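Local coordinates for protein blood group a-and b-cleaving endo-beta-galactosidase (Streptococcus pneumoniae, PDB 2YGL) that forms the tandem CBM51 modules of a family 98 endo-beta-galactosidase that cleaves blood group A and B antigens, probably binding carbohydrate, at residues K44-L48 / V161-D165; I177-L182 / R264-Y268; K287-D293 / T327-Y333. One frame throughout, in Å; residues are numbered along the deposited sequence.

Contact 1: residues K44-L48 / V161-D165; sequences KISLL and VVFAD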
# COMPACT_ATOMS: atom_id res chain seq x y z
N LYS A 44 -24.40 -21.78 -10.57
CA LYS A 44 -23.38 -21.13 -9.75
C LYS A 44 -22.58 -22.16 -8.95
O LYS A 44 -23.06 -23.26 -8.67
CB LYS A 44 -24.01 -20.13 -8.78
CG LYS A 44 -24.66 -18.91 -9.43
CD LYS A 44 -25.28 -18.00 -8.37
CE LYS A 44 -26.02 -16.82 -8.99
NZ LYS A 44 -25.10 -15.80 -9.57
N ILE A 45 -21.35 -21.78 -8.59
CA ILE A 45 -20.51 -22.56 -7.68
C ILE A 45 -21.23 -22.70 -6.34
O ILE A 45 -21.72 -21.72 -5.78
CB ILE A 45 -19.13 -21.89 -7.48
CG1 ILE A 45 -18.29 -22.00 -8.75
CG2 ILE A 45 -18.38 -22.51 -6.28
CD1 ILE A 45 -17.12 -21.04 -8.82
N SER A 46 -21.32 -23.93 -5.84
CA SER A 46 -21.92 -24.17 -4.53
C SER A 46 -21.19 -25.24 -3.73
O SER A 46 -20.69 -26.22 -4.28
CB SER A 46 -23.41 -24.50 -4.65
OG SER A 46 -23.63 -25.70 -5.37
N LEU A 47 -21.15 -25.04 -2.42
CA LEU A 47 -20.47 -25.94 -1.51
C LEU A 47 -21.31 -26.22 -0.28
O LEU A 47 -22.14 -25.39 0.12
CB LEU A 47 -19.11 -25.37 -1.08
CG LEU A 47 -17.96 -25.44 -2.08
CD1 LEU A 47 -16.73 -24.68 -1.56
CD2 LEU A 47 -17.60 -26.88 -2.39
N LEU A 48 -21.09 -27.39 0.31
CA LEU A 48 -21.69 -27.74 1.58
C LEU A 48 -20.94 -27.01 2.69
O LEU A 48 -19.73 -27.15 2.83
CB LEU A 48 -21.60 -29.26 1.78
CG LEU A 48 -22.61 -29.98 2.68
CD1 LEU A 48 -24.02 -29.85 2.13
CD2 LEU A 48 -22.21 -31.44 2.79
N VAL A 161 -13.27 -29.59 -8.30
CA VAL A 161 -12.71 -28.72 -7.27
C VAL A 161 -13.08 -27.28 -7.57
O VAL A 161 -12.85 -26.78 -8.68
CB VAL A 161 -11.17 -28.88 -7.13
CG1 VAL A 161 -10.57 -27.76 -6.27
CG2 VAL A 161 -10.82 -30.23 -6.54
N VAL A 162 -13.66 -26.61 -6.58
CA VAL A 162 -13.94 -25.19 -6.69
C VAL A 162 -13.21 -24.39 -5.62
O VAL A 162 -13.14 -24.78 -4.45
CB VAL A 162 -15.46 -24.85 -6.65
CG1 VAL A 162 -16.12 -25.22 -7.96
CG2 VAL A 162 -16.15 -25.52 -5.46
N PHE A 163 -12.63 -23.28 -6.06
CA PHE A 163 -12.07 -22.29 -5.16
C PHE A 163 -13.11 -21.18 -5.07
O PHE A 163 -13.03 -20.16 -5.76
CB PHE A 163 -10.72 -21.78 -5.70
CG PHE A 163 -9.68 -22.88 -5.88
CD1 PHE A 163 -9.65 -23.65 -7.04
CD2 PHE A 163 -8.74 -23.13 -4.88
CE1 PHE A 163 -8.70 -24.66 -7.20
CE2 PHE A 163 -7.78 -24.14 -5.04
CZ PHE A 163 -7.76 -24.91 -6.20
N ALA A 164 -14.12 -21.41 -4.23
CA ALA A 164 -15.27 -20.52 -4.09
C ALA A 164 -14.89 -19.21 -3.41
O ALA A 164 -14.20 -19.21 -2.38
CB ALA A 164 -16.40 -21.21 -3.33
N ASP A 165 -15.35 -18.10 -4.00
CA ASP A 165 -15.11 -16.75 -3.48
C ASP A 165 -13.62 -16.35 -3.47
O ASP A 165 -13.21 -15.46 -2.71
CB ASP A 165 -15.75 -16.58 -2.08
CG ASP A 165 -15.92 -15.13 -1.69
OD1 ASP A 165 -16.48 -14.36 -2.49
OD2 ASP A 165 -15.51 -14.76 -0.57
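The strand at 45-48 passes over the strand at 161-164 almost at a right angle: their directions differ by 97°, and the axes come no closer than 7.9 Å. Such a crossing puts the backbones too far apart to pair, and no hydrogen bond joins them. The closest alpha carbons are those of I45 and A164, 6.7 Å apart, at the spot where the small side chain of A164 lets the chains draw together. Both strands have every second residue facing the other, so four side chains, I45 and L47 from one strand and V162 and A164 from the other, form a compact apolar patch that buries 221 Å². I45 CG2 lies 3.8 Å from both V162 CB and A164 CB, and thus sits over the pair. L47 also spans them, with CD2 3.7 Å from V162 CG2 and CD1 3.9 Å from A164 CB. The branched side chains of I45, L47 and V162 suit this place because they fill space around the small A164 methyl and carry no polar group to satisfy.

The segment 161-165 belongs to a long strand of a beta-sandwich, in keeping with the galactose-binding-like clan of this module. V161 and F163 point to its other face and pack on I106 of the second sheet, F163 also on I108. The crossing strand pairs instead with 54-57, making a two-stranded hairpin laid across the outside of the sheet. S46, turned away from the sheet, rests on V54 and Y56 of that hairpin. At D165, phi and psi of 64° and 24° are left-handed, and here the long strand turns a corner.

Contact 2: residues I177-L182 / R264-Y268; sequences ITPDLL and RFISY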
# COMPACT_ATOMS: atom_id res chain seq x y z
N ILE A 177 5.13 8.27 -2.69
CA ILE A 177 5.23 9.73 -2.61
C ILE A 177 6.21 10.28 -3.65
O ILE A 177 7.36 9.85 -3.71
CB ILE A 177 5.63 10.22 -1.18
CG1 ILE A 177 4.78 9.55 -0.09
CG2 ILE A 177 5.57 11.75 -1.09
CD1 ILE A 177 3.27 9.83 -0.15
N THR A 178 5.73 11.21 -4.46
CA THR A 178 6.55 11.92 -5.44
C THR A 178 6.18 13.41 -5.39
O THR A 178 5.12 13.76 -4.88
CB THR A 178 6.33 11.40 -6.88
OG1 THR A 178 5.00 11.71 -7.31
CG2 THR A 178 6.57 9.90 -6.99
N PRO A 179 7.07 14.29 -5.90
CA PRO A 179 6.67 15.69 -6.04
C PRO A 179 5.36 15.85 -6.82
O PRO A 179 4.49 16.61 -6.41
CB PRO A 179 7.85 16.31 -6.79
CG PRO A 179 9.02 15.52 -6.33
CD PRO A 179 8.51 14.11 -6.17
N ASP A 180 5.23 15.11 -7.93
CA ASP A 180 4.00 15.08 -8.72
C ASP A 180 2.75 14.77 -7.90
O ASP A 180 1.73 15.45 -8.04
CB ASP A 180 4.11 14.07 -9.87
CG ASP A 180 4.80 14.64 -11.09
OD1 ASP A 180 4.82 15.88 -11.26
OD2 ASP A 180 5.32 13.84 -11.91
N LEU A 181 2.84 13.75 -7.05
CA LEU A 181 1.72 13.34 -6.20
C LEU A 181 1.32 14.43 -5.22
O LEU A 181 0.13 14.70 -5.03
CB LEU A 181 2.05 12.03 -5.47
CG LEU A 181 1.03 11.51 -4.45
CD1 LEU A 181 -0.31 11.16 -5.10
CD2 LEU A 181 1.58 10.31 -3.70
N LEU A 182 2.31 15.07 -4.59
CA LEU A 182 2.05 16.16 -3.65
C LEU A 182 1.53 17.41 -4.36
O LEU A 182 0.80 18.20 -3.77
CB LEU A 182 3.28 16.47 -2.79
CG LEU A 182 3.83 15.34 -1.90
CD1 LEU A 182 4.93 15.86 -0.97
CD2 LEU A 182 2.73 14.66 -1.09
N ARG A 264 -0.14 11.12 10.14
CA ARG A 264 0.98 11.16 9.21
C ARG A 264 1.34 12.59 8.79
O ARG A 264 0.45 13.43 8.60
CB ARG A 264 0.63 10.33 7.97
CG ARG A 264 1.79 9.76 7.18
CD ARG A 264 1.25 8.89 6.05
NE ARG A 264 2.28 8.49 5.10
CZ ARG A 264 2.03 7.96 3.90
NH1 ARG A 264 0.78 7.77 3.50
NH2 ARG A 264 3.04 7.63 3.10
N PHE A 265 2.63 12.86 8.67
CA PHE A 265 3.13 14.13 8.14
C PHE A 265 4.03 13.87 6.93
O PHE A 265 4.98 13.09 7.01
CB PHE A 265 3.87 14.93 9.22
CG PHE A 265 4.62 16.12 8.69
CD1 PHE A 265 3.95 17.26 8.27
CD2 PHE A 265 6.01 16.10 8.61
CE1 PHE A 265 4.64 18.37 7.78
CE2 PHE A 265 6.72 17.20 8.12
CZ PHE A 265 6.03 18.33 7.71
N ILE A 266 3.71 14.52 5.81
CA ILE A 266 4.45 14.34 4.55
C ILE A 266 4.95 15.68 4.01
O ILE A 266 4.17 16.60 3.81
CB ILE A 266 3.57 13.73 3.42
CG1 ILE A 266 2.66 12.61 3.95
CG2 ILE A 266 4.44 13.26 2.24
CD1 ILE A 266 3.36 11.36 4.30
N SER A 267 6.26 15.76 3.76
CA SER A 267 6.86 16.94 3.13
C SER A 267 8.25 16.68 2.59
O SER A 267 9.04 15.95 3.19
CB SER A 267 6.93 18.10 4.13
OG SER A 267 7.33 19.30 3.49
N TYR A 268 8.55 17.28 1.44
CA TYR A 268 9.93 17.43 0.99
C TYR A 268 10.54 18.63 1.71
O TYR A 268 9.86 19.63 1.95
CB TYR A 268 10.00 17.59 -0.53
CG TYR A 268 9.74 16.30 -1.26
CD1 TYR A 268 10.77 15.37 -1.46
CD2 TYR A 268 8.47 15.98 -1.71
CE1 TYR A 268 10.53 14.16 -2.12
CE2 TYR A 268 8.21 14.78 -2.36
CZ TYR A 268 9.25 13.87 -2.56
OH TYR A 268 8.99 12.69 -3.20
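The start of a short helix settles against one face of a strand, and the fit is made by interlocking projections. From the strand the largest bump is Y268, which has more of its surface covered by 177-182 than any other residue here. Its ring reaches the first helical turn, where the hydroxyl OH comes within 3.4 Å of T178 CA and 3.3 Å of P179 CD. L182 touches the ring, its CD1 3.6 Å from Y268 CD2. A second, smaller bump is I266: its CG2 fits the hollow between I177 and L182, 3.8 Å from I177 CG2 and 4.0 Å from L182 CD2. Beyond it, I177 CD1 lies 3.9 Å from R264 NH2, the charge of which is met by a salt bridge to D318.

T178 is the N-cap of the helix, its OG1 accepting from L181 N at 3.0 Å; P179 suits the first turn, where no backbone NH is needed, and packs on V237 and F239.

Branched aliphatic and ring surfaces thus make most of the contact, which implies that hydrophobic burial and close shape matching, more than directional bonds, hold this helix to the sheet of the second module.

Contact 3: residues K287-D293 / T327-Y333; sequences KFEVVAD and TIELKSY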
# COMPACT_ATOMS: atom_id res chain seq x y z
N LYS A 287 19.93 21.23 10.86
CA LYS A 287 18.98 20.12 10.97
C LYS A 287 17.52 20.59 10.93
O LYS A 287 17.22 21.76 11.19
CB LYS A 287 19.23 19.29 12.24
CG LYS A 287 19.15 20.09 13.53
CD LYS A 287 19.20 19.21 14.77
CE LYS A 287 19.26 20.07 16.02
NZ LYS A 287 19.23 19.28 17.28
N PHE A 288 16.63 19.65 10.62
CA PHE A 288 15.18 19.88 10.68
C PHE A 288 14.54 18.80 11.55
O PHE A 288 14.86 17.62 11.41
CB PHE A 288 14.56 19.86 9.28
CG PHE A 288 13.06 19.96 9.28
CD1 PHE A 288 12.43 21.19 9.48
CD2 PHE A 288 12.27 18.83 9.07
CE1 PHE A 288 11.03 21.29 9.48
CE2 PHE A 288 10.88 18.92 9.07
CZ PHE A 288 10.26 20.15 9.27
N GLU A 289 13.63 19.22 12.43
CA GLU A 289 12.94 18.31 13.34
C GLU A 289 11.42 18.38 13.24
O GLU A 289 10.86 19.47 13.11
CB GLU A 289 13.33 18.61 14.79
CG GLU A 289 14.75 18.23 15.18
CD GLU A 289 15.09 18.70 16.58
OE1 GLU A 289 14.38 19.57 17.13
OE2 GLU A 289 16.09 18.19 17.14
N VAL A 290 10.78 17.22 13.31
CA VAL A 290 9.34 17.14 13.54
C VAL A 290 9.15 16.68 14.98
O VAL A 290 9.67 15.63 15.39
CB VAL A 290 8.63 16.19 12.56
CG1 VAL A 290 7.12 16.19 12.80
CG2 VAL A 290 8.93 16.58 11.12
N VAL A 291 8.43 17.48 15.76
CA VAL A 291 8.30 17.26 17.20
C VAL A 291 6.83 17.09 17.58
O VAL A 291 6.01 17.98 17.35
CB VAL A 291 8.94 18.43 18.00
CG1 VAL A 291 9.03 18.09 19.47
CG2 VAL A 291 10.34 18.76 17.46
N ALA A 292 6.51 15.93 18.16
CA ALA A 292 5.16 15.64 18.64
C ALA A 292 5.11 15.68 20.16
O ALA A 292 5.77 14.88 20.83
CB ALA A 292 4.69 14.28 18.12
N ASP A 293 4.33 16.62 20.69
CA ASP A 293 4.20 16.86 22.14
C ASP A 293 5.55 16.92 22.87
O ASP A 293 5.74 16.28 23.90
CB ASP A 293 3.27 15.82 22.79
CG ASP A 293 1.85 15.89 22.25
OD1 ASP A 293 1.36 17.01 21.99
OD2 ASP A 293 1.22 14.83 22.10
N THR A 327 0.07 18.45 20.00
CA THR A 327 0.87 19.51 19.42
C THR A 327 1.92 18.95 18.46
O THR A 327 2.62 17.99 18.79
CB THR A 327 1.56 20.34 20.53
OG1 THR A 327 0.56 20.89 21.40
CG2 THR A 327 2.39 21.48 19.95
N ILE A 328 2.01 19.55 17.28
CA ILE A 328 3.09 19.24 16.34
C ILE A 328 3.90 20.51 16.09
O ILE A 328 3.34 21.55 15.75
CB ILE A 328 2.57 18.62 15.01
CG1 ILE A 328 1.98 17.23 15.27
CG2 ILE A 328 3.70 18.55 13.97
CD1 ILE A 328 1.19 16.65 14.10
N GLU A 329 5.21 20.41 16.27
CA GLU A 329 6.13 21.51 15.99
C GLU A 329 7.13 21.13 14.89
O GLU A 329 7.65 20.01 14.87
CB GLU A 329 6.89 21.92 17.25
CG GLU A 329 6.06 22.67 18.27
CD GLU A 329 6.72 22.74 19.63
OE1 GLU A 329 7.02 21.68 20.22
OE2 GLU A 329 6.93 23.87 20.13
N LEU A 330 7.37 22.07 13.98
CA LEU A 330 8.33 21.90 12.90
C LEU A 330 9.50 22.85 13.14
O LEU A 330 9.35 24.06 13.04
CB LEU A 330 7.67 22.17 11.55
CG LEU A 330 6.34 21.46 11.26
CD1 LEU A 330 5.77 21.93 9.94
CD2 LEU A 330 6.49 19.93 11.27
N LYS A 331 10.66 22.28 13.45
CA LYS A 331 11.80 23.06 13.95
C LYS A 331 12.96 23.10 12.97
O LYS A 331 13.44 22.06 12.51
CB LYS A 331 12.26 22.54 15.32
CG LYS A 331 11.17 22.54 16.38
CD LYS A 331 11.74 22.26 17.76
CE LYS A 331 10.66 22.29 18.82
NZ LYS A 331 11.20 22.02 20.17
N SER A 332 13.41 24.32 12.66
CA SER A 332 14.47 24.54 11.67
C SER A 332 15.69 25.19 12.31
O SER A 332 15.59 26.26 12.91
CB SER A 332 13.95 25.41 10.52
OG SER A 332 12.77 24.87 9.97
N TYR A 333 16.83 24.52 12.17
CA TYR A 333 18.07 24.95 12.80
C TYR A 333 19.07 25.49 11.78
O TYR A 333 19.49 24.78 10.86
CB TYR A 333 18.70 23.80 13.59
CG TYR A 333 17.88 23.33 14.77
CD1 TYR A 333 16.78 22.48 14.59
CD2 TYR A 333 18.21 23.71 16.07
CE1 TYR A 333 16.03 22.03 15.68
CE2 TYR A 333 17.46 23.27 17.17
CZ TYR A 333 16.37 22.43 16.96
OH TYR A 333 15.63 21.99 18.03
O HOH W 1 12.97 19.70 19.76
O HOH W 2 5.54 19.43 20.35
O HOH W 3 1.22 19.09 23.74
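T327 opens the strand opposite D293, whose left-handed backbone (phi and psi both 47°) ends the antiparallel partner strand (165°). D293 N gives a bond to T327 O (2.9 Å), D293 OD1 accepts from T327 N (2.8 Å), and water 3 joins OD1 to T327 OG1. I328, beta-branched and apolar, turns inward, its CG2 4.3 Å from V290 CG1. E329 N to V291 O and V291 N to E329 O are both 2.8 Å; the E329 carboxylate takes a bond from water 2. L330 returns to the core, with CB 4.0 Å from F288 CZ. K331 N to E289 O and E289 N to K331 O are both 2.8 Å; the long K331 alkyl chain covers V291 (CD to CG2, 3.8 Å), while water 1 bridges NZ to E289 OE1. Small S332 lies beside the F288 ring, OG 3.7 Å from F288 CD1 at its edge. Y333 N bonds to K287 O (3.0 Å); K287 CE lies 3.5 Å from the Y333 ring centroid (CH-pi) and NZ 4.4 Å from it (cation-pi), NZ also weakly salt-bridged to E289 OE2 (3.3 Å). Y333 OH donates to E289 OE1 (2.9 Å). Strands 251-256 and 295-299 flank the pair, and its F288-L330 face packs on strand 343-352 of the other sheet.

The three contacts follow one another along the chain, each closing before the next opens. Contact 1 belongs to the first NPCBM/NEW2 module, contact 3 to the second, and their centres are 55 Å apart. Contact 2 lies 44 Å from contact 1, centre to centre, and helix 179-184 in it is the next element after strand 160-171 of contact 1, so the chain passes between modules there. Contacts 2 and 3 are neighbours, with centres about 17 Å apart: F265 of strand 262-271 packs on V290 and L330, joining the two sheets of one sandwich. The repeated strand layout is consistent with two similar carbohydrate-binding modules linked in tandem.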